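Matching sites in SusD family protein from Bacteroides uniformis, a protein that probably binds beta-glucans at the bacterial cell surface, as a SusD-family glycan-binding protein of a human gut bacterium (PDB 7KV1 (chain A, 1.86 Å), residues Glu195-Ile200 and Met235-Met240), and in its relative RagB/SusD family nutrient uptake outer membrane protein from Bacteroides thetaiotaomicron (PDB 7KV2 (chain B, 1.80 Å), residues Ser193-Ile198 and Met222-Ile227). Both blocks share one frame: the second was fitted to the first on N, CA, C and O of the twelve residues, RMSD 0.37 Å. Numbering follows each deposited sequence.

Structure 1 (7KV1); sequences ELEAVI and MVYAEM. With EDO (1,2-ethanediol), chain C.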
loop_
_atom_site.group_PDB
_atom_site.type_symbol
_atom_site.label_atom_id
_atom_site.label_comp_id
_atom_site.label_asym_id
_atom_site.label_seq_id
_atom_site.Cartn_x
_atom_site.Cartn_y
_atom_site.Cartn_z
ATOM N N GLU A 195 17.862 3.603 9.501
ATOM C CA GLU A 195 18.030 2.153 9.275
ATOM C C GLU A 195 17.983 1.900 7.759
ATOM O O GLU A 195 18.894 1.186 7.218
ATOM C CB GLU A 195 17.025 1.381 10.147
ATOM C CG GLU A 195 16.941 -0.119 9.903
ATOM C CD GLU A 195 18.177 -0.964 10.240
ATOM O OE1 GLU A 195 19.190 -0.392 10.649
ATOM O OE2 GLU A 195 18.139 -2.192 10.035
ATOM N N LEU A 196 17.043 2.521 7.049
ATOM C CA LEU A 196 16.873 2.283 5.594
ATOM C C LEU A 196 18.088 2.853 4.846
ATOM O O LEU A 196 18.573 2.210 3.925
ATOM C CB LEU A 196 15.562 2.919 5.136
ATOM C CG LEU A 196 15.198 2.678 3.677
ATOM C CD1 LEU A 196 15.299 1.214 3.312
ATOM C CD2 LEU A 196 13.803 3.242 3.392
ATOM N N GLU A 197 18.570 4.019 5.244
ATOM C CA GLU A 197 19.804 4.610 4.677
ATOM C C GLU A 197 20.985 3.636 4.834
ATOM O O GLU A 197 21.687 3.404 3.846
ATOM C CB GLU A 197 20.020 5.974 5.301
ATOM C CG GLU A 197 19.096 7.009 4.674
ATOM C CD GLU A 197 19.234 8.405 5.219
ATOM O OE1 GLU A 197 19.737 8.517 6.348
ATOM O OE2 GLU A 197 18.806 9.376 4.537
ATOM N N ALA A 198 21.183 3.044 6.005
ATOM C CA ALA A 198 22.235 2.015 6.210
ATOM C C ALA A 198 22.021 0.832 5.260
ATOM O O ALA A 198 23.010 0.360 4.629
ATOM C CB ALA A 198 22.314 1.587 7.656
ATOM N N VAL A 199 20.797 0.360 5.104
ATOM C CA VAL A 199 20.530 -0.772 4.175
ATOM C C VAL A 199 20.888 -0.350 2.741
ATOM O O VAL A 199 21.605 -1.087 2.043
ATOM C CB VAL A 199 19.082 -1.268 4.307
ATOM C CG1 VAL A 199 18.675 -2.178 3.160
ATOM C CG2 VAL A 199 18.873 -1.954 5.649
ATOM N N ILE A 200 20.402 0.796 2.296
ATOM C CA ILE A 200 20.614 1.277 0.899
ATOM C C ILE A 200 22.127 1.515 0.655
ATOM O O ILE A 200 22.668 1.059 -0.404
ATOM C CB ILE A 200 19.734 2.525 0.656
ATOM C CG1 ILE A 200 18.269 2.107 0.526
ATOM C CG2 ILE A 200 20.222 3.328 -0.551
ATOM C CD1 ILE A 200 17.280 3.258 0.544
ATOM N N MET A 235 11.844 2.871 -3.276
ATOM C CA MET A 235 10.403 3.227 -3.264
ATOM C C MET A 235 9.943 3.407 -1.813
ATOM O O MET A 235 9.177 4.322 -1.539
ATOM C CB MET A 235 9.591 2.168 -4.018
ATOM C CG MET A 235 9.933 2.153 -5.523
ATOM S SD MET A 235 9.591 3.750 -6.367
ATOM C CE MET A 235 7.802 3.804 -6.378
ATOM N N VAL A 236 10.415 2.583 -0.896
ATOM C CA VAL A 236 10.074 2.759 0.546
ATOM C C VAL A 236 10.681 4.088 1.012
ATOM O O VAL A 236 10.007 4.882 1.724
ATOM C CB VAL A 236 10.565 1.579 1.400
ATOM C CG1 VAL A 236 10.323 1.877 2.875
ATOM C CG2 VAL A 236 9.884 0.277 1.005
ATOM N N TYR A 237 11.921 4.344 0.602
ATOM C CA TYR A 237 12.662 5.564 1.008
ATOM C C TYR A 237 11.831 6.782 0.574
ATOM O O TYR A 237 11.559 7.633 1.408
ATOM C CB TYR A 237 14.079 5.573 0.432
ATOM C CG TYR A 237 14.923 6.726 0.905
ATOM C CD1 TYR A 237 15.618 6.633 2.097
ATOM C CD2 TYR A 237 14.993 7.916 0.210
ATOM C CE1 TYR A 237 16.398 7.664 2.565
ATOM C CE2 TYR A 237 15.770 8.959 0.661
ATOM C CZ TYR A 237 16.515 8.816 1.817
ATOM O OH TYR A 237 17.280 9.835 2.288
ATOM N N ALA A 238 11.450 6.841 -0.705
ATOM C CA ALA A 238 10.673 7.945 -1.288
ATOM C C ALA A 238 9.357 8.053 -0.524
ATOM O O ALA A 238 9.000 9.146 -0.126
ATOM C CB ALA A 238 10.447 7.725 -2.757
ATOM N N GLU A 239 8.674 6.934 -0.331
ATOM C CA GLU A 239 7.374 6.897 0.364
ATOM C C GLU A 239 7.510 7.522 1.743
ATOM O O GLU A 239 6.688 8.390 2.086
ATOM C CB GLU A 239 6.883 5.452 0.492
ATOM C CG GLU A 239 5.586 5.368 1.276
ATOM C CD GLU A 239 5.023 3.976 1.289
ATOM O OE1 GLU A 239 4.954 3.362 0.183
ATOM O OE2 GLU A 239 4.669 3.518 2.388
ATOM N N MET A 240 8.516 7.105 2.509
ATOM C CA MET A 240 8.645 7.582 3.896
ATOM C C MET A 240 9.018 9.061 3.913
ATOM O O MET A 240 8.438 9.815 4.721
ATOM C CB MET A 240 9.703 6.768 4.635
ATOM C CG MET A 240 9.231 5.375 4.899
ATOM S SD MET A 240 10.371 4.434 5.948
ATOM C CE MET A 240 10.626 5.538 7.341
HETATM C C1 EDO C . 2.347 1.662 4.708
HETATM O O1 EDO C . 2.391 0.265 4.949
HETATM C C2 EDO C . 2.013 1.993 3.303
HETATM O O2 EDO C . 2.997 1.509 2.390
#

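Structure 2 (7KV2); sequences SLEEVI and MLYAEI. With EDO (1,2-ethanediol), chain D.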
loop_
_atom_site.group_PDB
_atom_site.type_symbol
_atom_site.label_atom_id
_atom_site.label_comp_id
_atom_site.label_asym_id
_atom_site.label_seq_id
_atom_site.Cartn_x
_atom_site.Cartn_y
_atom_site.Cartn_z
ATOM N N SER B 193 17.615 3.650 9.173
ATOM C CA SER B 193 17.705 2.204 8.843
ATOM C C SER B 193 17.774 1.987 7.328
ATOM O O SER B 193 18.597 1.181 6.881
ATOM C CB SER B 193 16.555 1.432 9.429
ATOM O OG SER B 193 16.672 1.335 10.840
ATOM N N LEU B 194 16.940 2.685 6.558
ATOM C CA LEU B 194 16.963 2.567 5.080
ATOM C C LEU B 194 18.327 3.050 4.552
ATOM O O LEU B 194 18.831 2.412 3.609
ATOM C CB LEU B 194 15.809 3.351 4.454
ATOM C CG LEU B 194 14.410 2.818 4.768
ATOM C CD1 LEU B 194 13.376 3.499 3.885
ATOM C CD2 LEU B 194 14.325 1.309 4.604
ATOM N N GLU B 195 18.871 4.148 5.087
ATOM C CA GLU B 195 20.204 4.675 4.673
ATOM C C GLU B 195 21.253 3.572 4.878
ATOM O O GLU B 195 22.065 3.337 3.973
ATOM C CB GLU B 195 20.528 5.948 5.451
ATOM C CG GLU B 195 19.726 7.148 4.979
ATOM C CD GLU B 195 19.769 8.434 5.813
ATOM O OE1 GLU B 195 20.264 8.404 6.955
ATOM O OE2 GLU B 195 19.271 9.451 5.303
ATOM N N GLU B 196 21.194 2.885 6.010
ATOM C CA GLU B 196 22.160 1.807 6.355
ATOM C C GLU B 196 22.018 0.649 5.382
ATOM O O GLU B 196 23.034 0.055 5.006
ATOM C CB GLU B 196 21.897 1.252 7.743
ATOM C CG GLU B 196 22.292 2.202 8.841
ATOM C CD GLU B 196 21.909 1.659 10.204
ATOM O OE1 GLU B 196 21.660 0.418 10.311
ATOM O OE2 GLU B 196 21.831 2.475 11.144
ATOM N N VAL B 197 20.787 0.251 5.074
ATOM C CA VAL B 197 20.548 -0.868 4.133
ATOM C C VAL B 197 21.114 -0.458 2.774
ATOM O O VAL B 197 21.746 -1.300 2.105
ATOM C CB VAL B 197 19.042 -1.189 4.012
ATOM C CG1 VAL B 197 18.774 -1.943 2.735
ATOM C CG2 VAL B 197 18.546 -1.914 5.237
ATOM N N ILE B 198 20.855 0.773 2.343
ATOM C CA ILE B 198 21.320 1.245 1.010
ATOM C C ILE B 198 22.853 1.183 1.015
ATOM O O ILE B 198 23.452 0.731 0.021
ATOM C CB ILE B 198 20.762 2.644 0.708
ATOM C CG1 ILE B 198 19.243 2.561 0.440
ATOM C CG2 ILE B 198 21.500 3.288 -0.451
ATOM C CD1 ILE B 198 18.484 3.883 0.501
ATOM N N MET B 222 11.834 2.838 -3.211
ATOM C CA MET B 222 10.408 3.248 -3.212
ATOM C C MET B 222 9.916 3.470 -1.772
ATOM O O MET B 222 9.145 4.407 -1.555
ATOM C CB MET B 222 9.535 2.230 -3.942
ATOM C CG MET B 222 9.781 2.208 -5.459
ATOM S SD MET B 222 9.424 3.775 -6.289
ATOM C CE MET B 222 7.620 3.683 -6.355
ATOM N N LEU B 223 10.266 2.590 -0.837
ATOM C CA LEU B 223 9.896 2.740 0.591
ATOM C C LEU B 223 10.529 4.033 1.158
ATOM O O LEU B 223 9.851 4.782 1.887
ATOM C CB LEU B 223 10.338 1.476 1.331
ATOM C CG LEU B 223 10.042 1.471 2.824
ATOM C CD1 LEU B 223 8.575 1.714 3.090
ATOM C CD2 LEU B 223 10.493 0.162 3.452
ATOM N N TYR B 224 11.748 4.343 0.737
ATOM C CA TYR B 224 12.477 5.582 1.135
ATOM C C TYR B 224 11.668 6.794 0.645
ATOM O O TYR B 224 11.267 7.668 1.452
ATOM C CB TYR B 224 13.918 5.504 0.627
ATOM C CG TYR B 224 14.734 6.749 0.881
ATOM C CD1 TYR B 224 14.614 7.863 0.073
ATOM C CD2 TYR B 224 15.581 6.827 1.977
ATOM C CE1 TYR B 224 15.383 9.002 0.286
ATOM C CE2 TYR B 224 16.341 7.967 2.213
ATOM C CZ TYR B 224 16.249 9.053 1.368
ATOM O OH TYR B 224 16.975 10.182 1.616
ATOM N N ALA B 225 11.320 6.826 -0.650
ATOM C CA ALA B 225 10.545 7.944 -1.240
ATOM C C ALA B 225 9.199 8.074 -0.521
ATOM O O ALA B 225 8.748 9.235 -0.242
ATOM C CB ALA B 225 10.360 7.730 -2.729
ATOM N N GLU B 226 8.567 6.933 -0.240
ATOM C CA GLU B 226 7.259 6.873 0.439
ATOM C C GLU B 226 7.337 7.598 1.789
ATOM O O GLU B 226 6.506 8.518 2.025
ATOM C CB GLU B 226 6.777 5.449 0.653
ATOM C CG GLU B 226 5.436 5.411 1.383
ATOM C CD GLU B 226 4.731 4.064 1.454
ATOM O OE1 GLU B 226 5.113 3.103 0.720
ATOM O OE2 GLU B 226 3.841 3.969 2.275
ATOM N N ILE B 227 8.269 7.214 2.654
ATOM C CA ILE B 227 8.285 7.757 4.051
ATOM C C ILE B 227 8.817 9.213 4.023
ATOM O O ILE B 227 8.251 10.078 4.758
ATOM C CB ILE B 227 9.028 6.801 5.011
ATOM C CG1 ILE B 227 10.537 6.758 4.773
ATOM C CG2 ILE B 227 8.421 5.403 4.974
ATOM C CD1 ILE B 227 11.277 6.060 5.864
HETATM C C1 EDO D . 1.693 1.767 3.677
HETATM O O1 EDO D . 0.320 1.948 3.977
HETATM C C2 EDO D . 1.984 1.368 2.276
HETATM O O2 EDO D . 3.317 0.910 1.993
HETATM O O HOH W 1 19.562 9.644 2.789
#

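Structure 1 (7KV1)
Glu197 OE2 is gripped by several groups: Tyr237 OH donates to it across the contact at 2.8 Å, on the anti lone pair, and Arg249 and Lys252 form salt bridges to it. A glutamate suits the place because its extended chain carries the carboxylate past the ring edge to the hydroxyl, with Glu197 CG 3.5 Å from Tyr237 CE1, and its negative charge is matched by Arg249 and Lys252. The contact joins helices 185-201 and 230-244, whose segments here run nearly antiparallel (153°) in the helical, TPR-like part of the SusD fold. Leu196 fills the middle: with CG anti to the backbone N (chi1 -176°), its CD2 lies 3.5 Å from Tyr237 CA. The same methyl meets Val236 CG1 at 3.8 Å and, more loosely, Met240 SD at 4.4 Å. Ile200 CD1 approaches Tyr237 CB at 4.0 Å, while Tyr256 packs edge-to-face with the Tyr237 ring.

Structure 2 (7KV2)
Glu195 OE2 is gripped by a water, which donates to it at 2.5 Å, and by a salt bridge from Arg236. That water also lies 2.9 Å from Tyr224 OH and so bridges the two side chains, whose own oxygens, Glu195 OE2 and Tyr224 OH, stand 4.4 Å apart. A glutamate is long enough to reach this shared water from its helix, passing the edge of the tyrosine ring with its CG. Leu194 fills the middle: with CG anti to the carbonyl carbon (chi1 -66°), its CD1 lies 3.6 Å from Tyr224 CA. The same methyl meets Leu223 CG at 4.0 Å and Ile227 CD1 at 3.9 Å; a branched apolar side chain suits a place between two apolar residues and the helix backbone. Ile198 CD1 approaches Tyr224 CD2 at 4.4 Å, while Tyr243 packs edge-to-face with the Tyr224 ring.

Comparison
The sharpest difference is polar. Tyr237(A) OH bonds directly to Glu197(A) OE2 at 2.8 Å, whereas Tyr224(B) OH and Glu195(B) OE2 are 4.4 Å apart, too far for a bond. The direct bond is absent from structure 2, where a water is modelled between the two side chains, which may hold them less rigidly.

In the apolar layer, Val236(A) is exchanged for Leu223(B). Val236(A) CG1 and Leu223(B) CG fall 0.5 Å apart after superposition; beyond that point the leucine adds CD1 and CD2, while CG2 of the valine has no counterpart. Met240(A) stands where structure 2 has Ile227(B): Met240(A) CG and Ile227(B) CG2 lie 0.8 Å apart, SD and CE are absent from the isoleucine, and its CG1 and CD1 form a branch that the methionine lacks. Both residues still touch the central leucine. That leucine is modelled differently, chi1 being -176° in Leu196(A) and -66° in Leu194(B), with the CG atoms 1.4 Å apart after superposition; it still touches all three partners on the facing helix.

Ile198(B) keeps the rotamer of Ile200(A), but their CD1 atoms stand 1.4 Å apart and both still touch the tyrosine. Away from the interface, Glu195(A) stands against the shorter Ser193(B), which lacks a carboxylate.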